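Local structure of 2-hydroxyisobutyryl-CoA synthetase (Aquincola tertiaricarbonis, 6HE0) at residues Y21-L26 against R187-A192; L165-A170 against A216-T221; R205-L210 against E235-R240. The protein is an AMP-binding enzyme of the ANL superfamily, built from a large N-terminal part and a smaller C-terminal domain. All blocks are in the same frame, centred on the assembly; numbering follows the deposited sequence.

Interactions 1 and 2 share one parallel sheet, in which strands 191-193 and 165-168 are neighbours: strand 191-193 follows the helix end of interaction 1, and Lys191 O is 2.8 Å from Val166 N, a probable hydrogen bond. Their centres are about 17 Å apart. Interaction 3 packs on the face of the sheet carrying Cys167 and Phe218, its centre about 14 Å from that of interaction 2; Leu206 and Leu210 of helix 202-213 pack on Cys167, with Leu206 CD1 3.8 Å from Cys167 SG. Interactions 1 and 3 do not touch, but both reach the second subunit. Interaction 2 borders the ligands directly, whereas the side chain of Val207 in interaction 3 stays about 9 Å from a coenzyme A.

Interaction 1 of 3, residues Y21-L26 against R187-A192; sequences YDENYL and RLRAKA
A Schellman motif ends helix 176-187, with Arg189 at positive phi, and this turn presents Arg187 and Arg189 to the carbonyls of the loop 21-26. Arg187 grips Tyr25 O end-on with two nitrogens: the oxygen lies near the guanidinium plane, 2.8 Å from Arg187 NH2 and 3.1 Å from Arg187 NH1. The NH2 bond is the straighter of the two (155° at the hydrogen) and arrives on a lone pair of the carbonyl. Arg187 NH2 also donates to Asp22 O at 2.8 Å, in a more bent bond (133°) for which the oxygen is tilted from the guanidinium plane. Glu23 O sits over one face of the same group, 3.3 Å from Arg187 CZ, and is bonded instead to Arg189 NH2 at 2.9 Å, in the plane of that second guanidinium.

A fold in the Glu23 side chain (chi2 -64°) brings its carboxylate across the Arg187 chain, the planes of the two charged groups strongly inclined, with Glu23 OE1 3.5 Å from Arg187 NE, a salt bridge; a long one joins it to Arg189. The strongest polar partner of Glu23 is Arg145 on helix 141-157, which pairs with the same oxygen; Asn149 there bonds both Glu23 OE2 and Arg187 NE. Leu26 CD2 touches Arg189 at CG, 4.1 Å away. Within the loop, Asp22 OD1 accepts from Asn24 N, an Asx turn.

With three carbonyls bound, two of them by Arg187, the loop's path is probably set largely through its backbone. The Glu23 carboxylate probably offsets part of the positive charge gathered at the helix end.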
loop_
_atom_site.group_PDB
_atom_site.type_symbol
_atom_site.label_atom_id
_atom_site.label_comp_id
_atom_site.label_asym_id
_atom_site.label_seq_id
_atom_site.Cartn_x
_atom_site.Cartn_y
_atom_site.Cartn_z
ATOM N N TYR A 21 13.188 21.145 -3.793
ATOM C CA TYR A 21 13.467 20.770 -5.170
ATOM C C TYR A 21 12.428 21.262 -6.158
ATOM O O TYR A 21 11.223 21.307 -5.860
ATOM C CB TYR A 21 13.556 19.241 -5.300
ATOM C CG TYR A 21 14.786 18.644 -4.669
ATOM C CD1 TYR A 21 16.048 18.859 -5.217
ATOM C CD2 TYR A 21 14.703 17.900 -3.497
ATOM C CE1 TYR A 21 17.194 18.340 -4.619
ATOM C CE2 TYR A 21 15.835 17.310 -2.933
ATOM C CZ TYR A 21 17.079 17.537 -3.499
ATOM O OH TYR A 21 18.208 17.007 -2.943
ATOM N N ASP A 22 12.905 21.565 -7.371
ATOM C CA ASP A 22 12.091 21.914 -8.521
ATOM C C ASP A 22 11.429 20.598 -8.901
ATOM O O ASP A 22 12.123 19.608 -9.175
ATOM C CB ASP A 22 12.986 22.410 -9.667
ATOM C CG ASP A 22 12.250 22.854 -10.909
ATOM O OD1 ASP A 22 11.151 22.337 -11.162
ATOM O OD2 ASP A 22 12.787 23.708 -11.639
ATOM N N GLU A 23 10.101 20.561 -8.833
ATOM C CA GLU A 23 9.346 19.338 -9.135
ATOM C C GLU A 23 9.278 19.033 -10.640
ATOM O O GLU A 23 8.927 17.919 -11.019
ATOM C CB GLU A 23 7.931 19.430 -8.537
ATOM C CG GLU A 23 7.881 19.239 -7.033
ATOM C CD GLU A 23 8.302 17.868 -6.540
ATOM O OE1 GLU A 23 7.982 16.865 -7.219
ATOM O OE2 GLU A 23 8.898 17.792 -5.443
ATOM N N ASN A 24 9.592 20.030 -11.491
ATOM C CA ASN A 24 9.527 19.914 -12.947
ATOM C C ASN A 24 10.850 19.528 -13.586
ATOM O O ASN A 24 10.877 19.264 -14.786
ATOM C CB ASN A 24 9.026 21.214 -13.563
ATOM C CG ASN A 24 7.730 21.733 -13.001
ATOM O OD1 ASN A 24 6.720 21.017 -12.896
ATOM N ND2 ASN A 24 7.724 23.022 -12.685
ATOM N N TYR A 25 11.943 19.495 -12.801
ATOM C CA TYR A 25 13.266 19.137 -13.295
ATOM C C TYR A 25 13.392 17.660 -13.674
ATOM O O TYR A 25 13.161 16.767 -12.844
ATOM C CB TYR A 25 14.355 19.517 -12.284
ATOM C CG TYR A 25 15.725 19.001 -12.686
ATOM C CD1 TYR A 25 16.499 19.677 -13.627
ATOM C CD2 TYR A 25 16.221 17.801 -12.174
ATOM C CE1 TYR A 25 17.725 19.172 -14.050
ATOM C CE2 TYR A 25 17.446 17.289 -12.586
ATOM C CZ TYR A 25 18.202 17.986 -13.514
ATOM O OH TYR A 25 19.408 17.485 -13.938
ATOM N N LEU A 26 13.808 17.420 -14.920
ATOM C CA LEU A 26 14.134 16.100 -15.445
ATOM C C LEU A 26 15.476 16.307 -16.100
ATOM O O LEU A 26 15.654 17.343 -16.719
ATOM C CB LEU A 26 13.095 15.547 -16.435
ATOM C CG LEU A 26 11.795 14.984 -15.817
ATOM C CD1 LEU A 26 10.738 14.784 -16.884
ATOM C CD2 LEU A 26 12.019 13.639 -15.069
ATOM N N ARG A 187 8.143 10.606 -8.700
ATOM C CA ARG A 187 8.963 11.769 -9.030
ATOM C C ARG A 187 9.731 11.624 -10.365
ATOM O O ARG A 187 9.878 12.610 -11.101
ATOM C CB ARG A 187 9.896 12.126 -7.865
ATOM C CG ARG A 187 10.764 13.393 -8.051
ATOM C CD ARG A 187 9.993 14.597 -8.547
ATOM N NE ARG A 187 10.878 15.712 -8.874
ATOM C CZ ARG A 187 11.385 15.969 -10.075
ATOM N NH1 ARG A 187 11.111 15.177 -11.102
ATOM N NH2 ARG A 187 12.174 17.022 -10.257
ATOM N N LEU A 188 10.163 10.386 -10.681
ATOM C CA LEU A 188 10.930 10.028 -11.872
ATOM C C LEU A 188 10.079 10.079 -13.134
ATOM O O LEU A 188 10.628 10.000 -14.227
ATOM C CB LEU A 188 11.536 8.611 -11.680
ATOM C CG LEU A 188 12.427 7.986 -12.788
ATOM C CD1 LEU A 188 13.586 8.912 -13.208
ATOM C CD2 LEU A 188 12.999 6.691 -12.306
ATOM N N ARG A 189 8.748 10.228 -12.982
ATOM C CA ARG A 189 7.747 10.237 -14.047
ATOM C C ARG A 189 7.732 8.855 -14.713
ATOM O O ARG A 189 7.463 8.699 -15.915
ATOM C CB ARG A 189 7.869 11.424 -15.042
ATOM C CG ARG A 189 8.066 12.800 -14.394
ATOM C CD ARG A 189 6.856 13.357 -13.649
ATOM N NE ARG A 189 7.224 14.463 -12.754
ATOM C CZ ARG A 189 6.865 14.558 -11.473
ATOM N NH1 ARG A 189 6.107 13.619 -10.913
ATOM N NH2 ARG A 189 7.252 15.599 -10.744
ATOM N N ALA A 190 8.073 7.847 -13.892
ATOM C CA ALA A 190 7.986 6.446 -14.266
ATOM C C ALA A 190 6.513 6.022 -14.016
ATOM O O ALA A 190 5.813 6.698 -13.277
ATOM C CB ALA A 190 8.939 5.616 -13.408
ATOM N N LYS A 191 6.032 4.956 -14.646
ATOM C CA LYS A 191 4.676 4.471 -14.370
ATOM C C LYS A 191 4.781 3.605 -13.114
ATOM O O LYS A 191 5.242 2.467 -13.191
ATOM C CB LYS A 191 4.123 3.637 -15.547
ATOM C CG LYS A 191 3.970 4.395 -16.855
ATOM C CD LYS A 191 3.622 3.490 -18.053
ATOM C CE LYS A 191 3.898 4.248 -19.338
ATOM N NZ LYS A 191 3.233 3.644 -20.523
ATOM N N ALA A 192 4.419 4.151 -11.949
ATOM C CA ALA A 192 4.483 3.388 -10.696
ATOM C C ALA A 192 3.394 2.325 -10.669
ATOM O O ALA A 192 2.234 2.610 -10.961
ATOM C CB ALA A 192 4.337 4.319 -9.514
#

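Interaction 2 of 3, residues L165-A170 against A216-T221; sequences LVCVAA and AAFYGT. With COA (coenzyme A), chain D.
Cys167 joins strand 165-168 to strand 217-220 through both of its backbone polar groups, with Cys167 N 2.8 Å from Ala217 O and Tyr219 N 2.8 Å from Cys167 O. Two further hydrogen bonds continue the pattern, Ala217 N to Leu165 O and Ala169 N to Tyr219 O, the latter at 2.9 Å. The short segment axes run parallel within 17° and approach to 4.6 Å, and the bridged pairs are Val166 with Ala217, Cys167 with Phe218 and Val168 with Tyr219. Farther along, a water continues the link, donating to Ala169 O and accepting from Thr221 N.

Apolar contacts divide between the two faces. On the one carrying Val166, Val168 and Tyr219, Val168 CG1 lies 3.7 Å from Tyr219 CD2 and Ala170 CB touches the same ring farther out; helix 176-187 covers this face. On the other, covered by helix 202-213, Ala169 CB is 3.6 Å from Phe218 CE2, and Cys167 SG makes an oblique sulfur-aromatic contact with that ring.

Ligand contacts gather at the C-terminal end of the strands. With CG anti to the backbone N (chi1 171°), the Tyr219 ring extends past Val168 CG1 to Ala170 CB, and Tyr219 OH comes within 3.2 Å of S1P of coenzyme A while bonded to Ser250 OG. The side chain is also about 4 Å from bound 8LE. Thr221, two residues after Tyr219, is the N-cap of helix 222-234.

Ligands at the C-terminal edge fit a parallel alpha/beta sheet of strand order 2-1-3-4-5 with helices on both faces, here in the AMP-binding part of an ANL enzyme.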
loop_
_atom_site.group_PDB
_atom_site.type_symbol
_atom_site.label_atom_id
_atom_site.label_comp_id
_atom_site.label_asym_id
_atom_site.label_seq_id
_atom_site.Cartn_x
_atom_site.Cartn_y
_atom_site.Cartn_z
ATOM N N LEU A 165 7.738 1.172 -16.491
ATOM C CA LEU A 165 6.785 0.640 -15.535
ATOM C C LEU A 165 7.609 0.073 -14.374
ATOM O O LEU A 165 8.542 -0.698 -14.605
ATOM C CB LEU A 165 5.887 -0.436 -16.185
ATOM C CG LEU A 165 4.759 -1.053 -15.311
ATOM C CD1 LEU A 165 3.752 -0.018 -14.882
ATOM C CD2 LEU A 165 4.017 -2.123 -16.084
ATOM N N VAL A 166 7.319 0.529 -13.135
ATOM C CA VAL A 166 8.067 0.104 -11.948
ATOM C C VAL A 166 7.179 -0.673 -11.029
ATOM O O VAL A 166 6.255 -0.110 -10.452
ATOM C CB VAL A 166 8.790 1.278 -11.223
ATOM C CG1 VAL A 166 9.470 0.807 -9.938
ATOM C CG2 VAL A 166 9.814 1.945 -12.142
ATOM N N CYS A 167 7.469 -1.977 -10.884
ATOM C CA CYS A 167 6.683 -2.823 -10.007
ATOM C C CYS A 167 7.194 -2.807 -8.563
ATOM O O CYS A 167 8.299 -3.290 -8.312
ATOM C CB CYS A 167 6.576 -4.245 -10.532
ATOM S SG CYS A 167 5.562 -5.311 -9.470
ATOM N N VAL A 168 6.368 -2.288 -7.615
ATOM C CA VAL A 168 6.695 -2.231 -6.184
ATOM C C VAL A 168 5.953 -3.380 -5.523
ATOM O O VAL A 168 4.740 -3.308 -5.274
ATOM C CB VAL A 168 6.389 -0.869 -5.536
ATOM C CG1 VAL A 168 6.970 -0.800 -4.124
ATOM C CG2 VAL A 168 6.936 0.263 -6.401
ATOM N N ALA A 169 6.673 -4.487 -5.358
ATOM C CA ALA A 169 6.118 -5.719 -4.820
ATOM C C ALA A 169 6.652 -5.996 -3.409
ATOM O O ALA A 169 7.290 -7.010 -3.112
ATOM C CB ALA A 169 6.401 -6.872 -5.767
ATOM N N ALA A 170 6.401 -5.029 -2.552
ATOM C CA ALA A 170 6.724 -5.060 -1.141
ATOM C C ALA A 170 5.479 -4.521 -0.453
ATOM O O ALA A 170 4.730 -3.716 -1.034
ATOM C CB ALA A 170 7.928 -4.172 -0.857
ATOM N N ALA A 216 9.721 -2.684 -16.613
ATOM C CA ALA A 216 11.164 -2.529 -16.840
ATOM C C ALA A 216 11.922 -2.715 -15.516
ATOM O O ALA A 216 13.084 -3.097 -15.522
ATOM C CB ALA A 216 11.456 -1.141 -17.412
ATOM N N ALA A 217 11.278 -2.408 -14.393
ATOM C CA ALA A 217 11.924 -2.451 -13.087
ATOM C C ALA A 217 11.030 -3.059 -12.015
ATOM O O ALA A 217 9.798 -3.000 -12.100
ATOM C CB ALA A 217 12.386 -1.059 -12.677
ATOM N N PHE A 218 11.676 -3.669 -11.020
ATOM C CA PHE A 218 11.036 -4.359 -9.916
ATOM C C PHE A 218 11.738 -4.013 -8.610
ATOM O O PHE A 218 12.976 -3.945 -8.543
ATOM C CB PHE A 218 11.070 -5.878 -10.149
ATOM C CG PHE A 218 10.428 -6.735 -9.071
ATOM C CD1 PHE A 218 11.126 -7.066 -7.906
ATOM C CD2 PHE A 218 9.171 -7.292 -9.260
ATOM C CE1 PHE A 218 10.558 -7.913 -6.937
ATOM C CE2 PHE A 218 8.615 -8.135 -8.300
ATOM C CZ PHE A 218 9.321 -8.457 -7.150
ATOM N N TYR A 219 10.937 -3.781 -7.582
ATOM C CA TYR A 219 11.423 -3.535 -6.242
ATOM C C TYR A 219 10.787 -4.497 -5.242
ATOM O O TYR A 219 9.547 -4.618 -5.200
ATOM C CB TYR A 219 11.134 -2.086 -5.800
ATOM C CG TYR A 219 11.423 -1.869 -4.329
ATOM C CD1 TYR A 219 12.704 -1.534 -3.895
ATOM C CD2 TYR A 219 10.426 -2.038 -3.365
ATOM C CE1 TYR A 219 12.981 -1.322 -2.548
ATOM C CE2 TYR A 219 10.701 -1.865 -2.003
ATOM C CZ TYR A 219 11.979 -1.494 -1.604
ATOM O OH TYR A 219 12.283 -1.283 -0.281
ATOM N N GLY A 220 11.621 -5.049 -4.374
ATOM C CA GLY A 220 11.185 -5.870 -3.243
ATOM C C GLY A 220 12.351 -6.297 -2.372
ATOM O O GLY A 220 13.380 -5.621 -2.363
ATOM N N THR A 221 12.220 -7.452 -1.676
ATOM C CA THR A 221 13.334 -8.089 -0.955
ATOM C C THR A 221 13.986 -9.070 -1.925
ATOM O O THR A 221 13.291 -9.604 -2.810
ATOM C CB THR A 221 12.953 -8.793 0.395
ATOM O OG1 THR A 221 12.089 -9.911 0.191
ATOM C CG2 THR A 221 12.381 -7.855 1.423
HETATM N N1A COA D . 7.832 -9.483 0.534
HETATM C C2A COA D . 6.780 -9.882 -0.188
HETATM N N3A COA D . 5.938 -10.896 0.047
HETATM C C4A COA D . 6.279 -11.565 1.153
HETATM C C5A COA D . 7.340 -11.280 1.997
HETATM C C6A COA D . 8.148 -10.169 1.654
HETATM N N6A COA D . 9.165 -9.732 2.388
HETATM N N7A COA D . 7.405 -12.201 3.033
HETATM C C8A COA D . 6.414 -13.021 2.782
HETATM N N9A COA D . 5.683 -12.691 1.669
HETATM C C1B COA D . 4.492 -13.378 1.156
HETATM C C2B COA D . 4.639 -14.895 1.130
HETATM O O2B COA D . 5.427 -15.299 0.017
HETATM C C3B COA D . 3.172 -15.335 1.211
HETATM O O3B COA D . 2.498 -15.265 -0.063
HETATM P P3B COA D . 2.329 -16.488 -1.042
HETATM O O7A COA D . 1.111 -16.288 -1.803
HETATM O O8A COA D . 3.568 -16.436 -1.863
HETATM O O9A COA D . 2.358 -17.776 -0.233
HETATM C C4B COA D . 2.514 -14.261 2.079
HETATM O O4B COA D . 3.378 -13.102 1.993
HETATM C C5B COA D . 2.316 -14.657 3.522
HETATM O O5B COA D . 3.598 -15.139 3.999
HETATM P P1A COA D . 3.946 -15.374 5.541
HETATM O O1A COA D . 5.308 -15.921 5.732
HETATM O O2A COA D . 2.938 -16.232 6.239
HETATM O O3A COA D . 3.726 -13.906 6.116
HETATM P P2A COA D . 4.499 -12.821 6.987
HETATM O O4A COA D . 4.299 -13.184 8.395
HETATM O O5A COA D . 5.968 -12.828 6.591
HETATM O O6A COA D . 3.865 -11.428 6.534
HETATM C CBP COA D . 4.616 -9.587 5.131
HETATM C CCP COA D . 4.097 -11.027 5.170
HETATM C CDP COA D . 4.984 -9.170 3.703
HETATM C CEP COA D . 3.483 -8.678 5.643
HETATM C CAP COA D . 5.856 -9.504 6.062
HETATM O OAP COA D . 6.895 -10.419 5.723
HETATM C C9P COA D . 6.423 -8.100 6.247
HETATM O O9P COA D . 5.767 -7.234 6.819
HETATM N N8P COA D . 7.642 -7.854 5.774
HETATM C C7P COA D . 8.192 -6.509 5.860
HETATM C C6P COA D . 9.636 -6.482 5.580
HETATM C C5P COA D . 9.933 -5.903 4.224
HETATM O O5P COA D . 9.494 -6.421 3.196
HETATM N N4P COA D . 10.745 -4.849 4.227
HETATM C C3P COA D . 11.623 -4.508 3.118
HETATM C C2P COA D . 11.009 -3.546 2.121
HETATM S S1P COA D . 11.531 -4.271 0.549
HETATM O O HOH W 1 9.327 -7.861 -1.325
#

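Interaction 3 of 3, residues R205-L210 against E235-R240; sequences RLVQWL and EKLNPR
Val207 turns its CG2 branch over the turn that ends helix 222-234, overlapping the aliphatic part of Glu235 and the tip of Leu237. Val207 CG2 is 3.6 Å from Glu235 CG, the two side chains crossing at about a right angle, and 3.8 Å from Leu237 CD1. That same leucine methyl reaches the helix backbone, where Leu237 CD1 lies 3.5 Å from Val207 O. Gln208 closes over it from the next position: a bend at chi2 (-56°) brings Gln208 OE1 to 3.5 Å from Leu237 CD1, so a single methyl is held among a valine branch, a carbonyl oxygen and an amide oxygen. All of these are van der Waals contacts. The carboxylate of Glu235 is engaged elsewhere, its OE1 hydrogen-bonded to His440 of the second subunit.

The geometry of the turn brings Leu237 here. Lys236, at positive phi, completes a Schellman motif that ends helix 222-234, and Leu237 follows directly with its CB directed toward helix 202-213. Val207 also packs on Ala232, about one turn before Glu235 in helix 222-234. Helices 202-213 and 222-234, one before and one after strand 217-220, thus pack together at this end as neighbouring helices of a parallel alpha/beta fold.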
loop_
_atom_site.group_PDB
_atom_site.type_symbol
_atom_site.label_atom_id
_atom_site.label_comp_id
_atom_site.label_asym_id
_atom_site.label_seq_id
_atom_site.Cartn_x
_atom_site.Cartn_y
_atom_site.Cartn_z
ATOM N N ARG A 205 -0.948 -14.175 -8.360
ATOM C CA ARG A 205 -1.598 -13.167 -9.188
ATOM C C ARG A 205 -0.565 -12.203 -9.727
ATOM O O ARG A 205 -0.631 -11.825 -10.898
ATOM C CB ARG A 205 -2.725 -12.441 -8.435
ATOM C CG ARG A 205 -3.869 -13.350 -7.998
ATOM C CD ARG A 205 -5.087 -12.573 -7.529
ATOM N NE ARG A 205 -4.837 -11.900 -6.252
ATOM C CZ ARG A 205 -4.588 -10.604 -6.108
ATOM N NH1 ARG A 205 -4.575 -9.798 -7.168
ATOM N NH2 ARG A 205 -4.331 -10.103 -4.905
ATOM N N LEU A 206 0.415 -11.855 -8.905
ATOM C CA LEU A 206 1.480 -10.935 -9.309
ATOM C C LEU A 206 2.254 -11.427 -10.558
ATOM O O LEU A 206 2.498 -10.637 -11.470
ATOM C CB LEU A 206 2.435 -10.578 -8.126
ATOM C CG LEU A 206 3.711 -9.780 -8.468
ATOM C CD1 LEU A 206 3.394 -8.375 -9.069
ATOM C CD2 LEU A 206 4.576 -9.645 -7.277
ATOM N N VAL A 207 2.596 -12.714 -10.600
ATOM C CA VAL A 207 3.330 -13.308 -11.731
ATOM C C VAL A 207 2.529 -13.186 -13.014
ATOM O O VAL A 207 3.136 -12.913 -14.054
ATOM C CB VAL A 207 3.896 -14.741 -11.507
ATOM C CG1 VAL A 207 4.874 -14.760 -10.339
ATOM C CG2 VAL A 207 2.793 -15.775 -11.317
ATOM N N GLN A 208 1.172 -13.279 -12.936
ATOM C CA GLN A 208 0.297 -13.060 -14.108
ATOM C C GLN A 208 0.409 -11.599 -14.602
ATOM O O GLN A 208 0.498 -11.361 -15.799
ATOM C CB GLN A 208 -1.190 -13.415 -13.825
ATOM C CG GLN A 208 -1.492 -14.922 -13.836
ATOM C CD GLN A 208 -1.120 -15.691 -15.114
ATOM O OE1 GLN A 208 -0.820 -16.894 -15.062
ATOM N NE2 GLN A 208 -1.151 -15.050 -16.295
ATOM N N TRP A 209 0.388 -10.646 -13.670
ATOM C CA TRP A 209 0.498 -9.208 -13.903
ATOM C C TRP A 209 1.874 -8.868 -14.461
ATOM O O TRP A 209 1.959 -8.035 -15.349
ATOM C CB TRP A 209 0.216 -8.436 -12.595
ATOM C CG TRP A 209 -1.256 -8.250 -12.342
ATOM C CD1 TRP A 209 -2.069 -9.059 -11.611
ATOM C CD2 TRP A 209 -2.100 -7.216 -12.887
ATOM N NE1 TRP A 209 -3.352 -8.568 -11.618
ATOM C CE2 TRP A 209 -3.398 -7.433 -12.388
ATOM C CE3 TRP A 209 -1.880 -6.125 -13.743
ATOM C CZ2 TRP A 209 -4.480 -6.621 -12.746
ATOM C CZ3 TRP A 209 -2.931 -5.257 -14.003
ATOM C CH2 TRP A 209 -4.216 -5.516 -13.513
ATOM N N LEU A 210 2.945 -9.548 -14.010
ATOM C CA LEU A 210 4.299 -9.320 -14.550
ATOM C C LEU A 210 4.431 -9.882 -15.955
ATOM O O LEU A 210 5.100 -9.271 -16.792
ATOM C CB LEU A 210 5.400 -9.885 -13.651
ATOM C CG LEU A 210 5.558 -9.288 -12.242
ATOM C CD1 LEU A 210 6.625 -10.005 -11.487
ATOM C CD2 LEU A 210 5.877 -7.846 -12.291
ATOM N N GLU A 235 3.271 -21.520 -11.987
ATOM C CA GLU A 235 2.189 -20.886 -12.740
ATOM C C GLU A 235 2.394 -21.038 -14.245
ATOM O O GLU A 235 1.613 -20.491 -15.009
ATOM C CB GLU A 235 2.012 -19.399 -12.338
ATOM C CG GLU A 235 1.658 -19.197 -10.880
ATOM C CD GLU A 235 0.422 -19.927 -10.407
ATOM O OE1 GLU A 235 0.546 -20.772 -9.494
ATOM O OE2 GLU A 235 -0.666 -19.675 -10.968
ATOM N N LYS A 236 3.442 -21.778 -14.670
ATOM C CA LYS A 236 3.770 -22.098 -16.082
ATOM C C LYS A 236 4.130 -20.837 -16.880
ATOM O O LYS A 236 3.802 -20.701 -18.067
ATOM C CB LYS A 236 2.643 -22.933 -16.782
ATOM C CG LYS A 236 1.995 -24.064 -15.963
ATOM C CD LYS A 236 2.818 -25.343 -15.917
ATOM C CE LYS A 236 2.165 -26.394 -15.043
ATOM N NZ LYS A 236 2.690 -27.762 -15.323
ATOM N N LEU A 237 4.836 -19.932 -16.221
ATOM C CA LEU A 237 5.285 -18.668 -16.787
ATOM C C LEU A 237 6.784 -18.637 -16.763
ATOM O O LEU A 237 7.396 -19.302 -15.932
ATOM C CB LEU A 237 4.685 -17.454 -16.011
ATOM C CG LEU A 237 3.136 -17.313 -16.035
ATOM C CD1 LEU A 237 2.669 -16.268 -15.036
ATOM C CD2 LEU A 237 2.614 -16.944 -17.426
ATOM N N ASN A 238 7.382 -17.904 -17.700
ATOM C CA ASN A 238 8.833 -17.752 -17.818
ATOM C C ASN A 238 9.243 -16.390 -17.229
ATOM O O ASN A 238 8.917 -15.364 -17.839
ATOM C CB ASN A 238 9.255 -17.861 -19.302
ATOM C CG ASN A 238 10.750 -17.872 -19.482
ATOM O OD1 ASN A 238 11.531 -17.692 -18.535
ATOM N ND2 ASN A 238 11.181 -18.200 -20.672
ATOM N N PRO A 239 9.950 -16.329 -16.064
ATOM C CA PRO A 239 10.312 -15.014 -15.493
ATOM C C PRO A 239 11.300 -14.208 -16.364
ATOM O O PRO A 239 11.478 -13.000 -16.157
ATOM C CB PRO A 239 10.877 -15.374 -14.114
ATOM C CG PRO A 239 11.372 -16.764 -14.264
ATOM C CD PRO A 239 10.422 -17.435 -15.201
ATOM N N ARG A 240 11.914 -14.871 -17.370
ATOM C CA ARG A 240 12.781 -14.215 -18.337
ATOM C C ARG A 240 11.942 -13.417 -19.350
ATOM O O ARG A 240 12.489 -12.559 -20.066
ATOM C CB ARG A 240 13.703 -15.233 -19.037
ATOM C CG ARG A 240 15.043 -15.207 -18.359
ATOM C CD ARG A 240 15.851 -16.440 -18.547
ATOM N NE ARG A 240 17.155 -16.219 -17.930
ATOM C CZ ARG A 240 18.222 -15.764 -18.576
ATOM N NH1 ARG A 240 18.163 -15.517 -19.878
ATOM N NH2 ARG A 240 19.365 -15.583 -17.933
#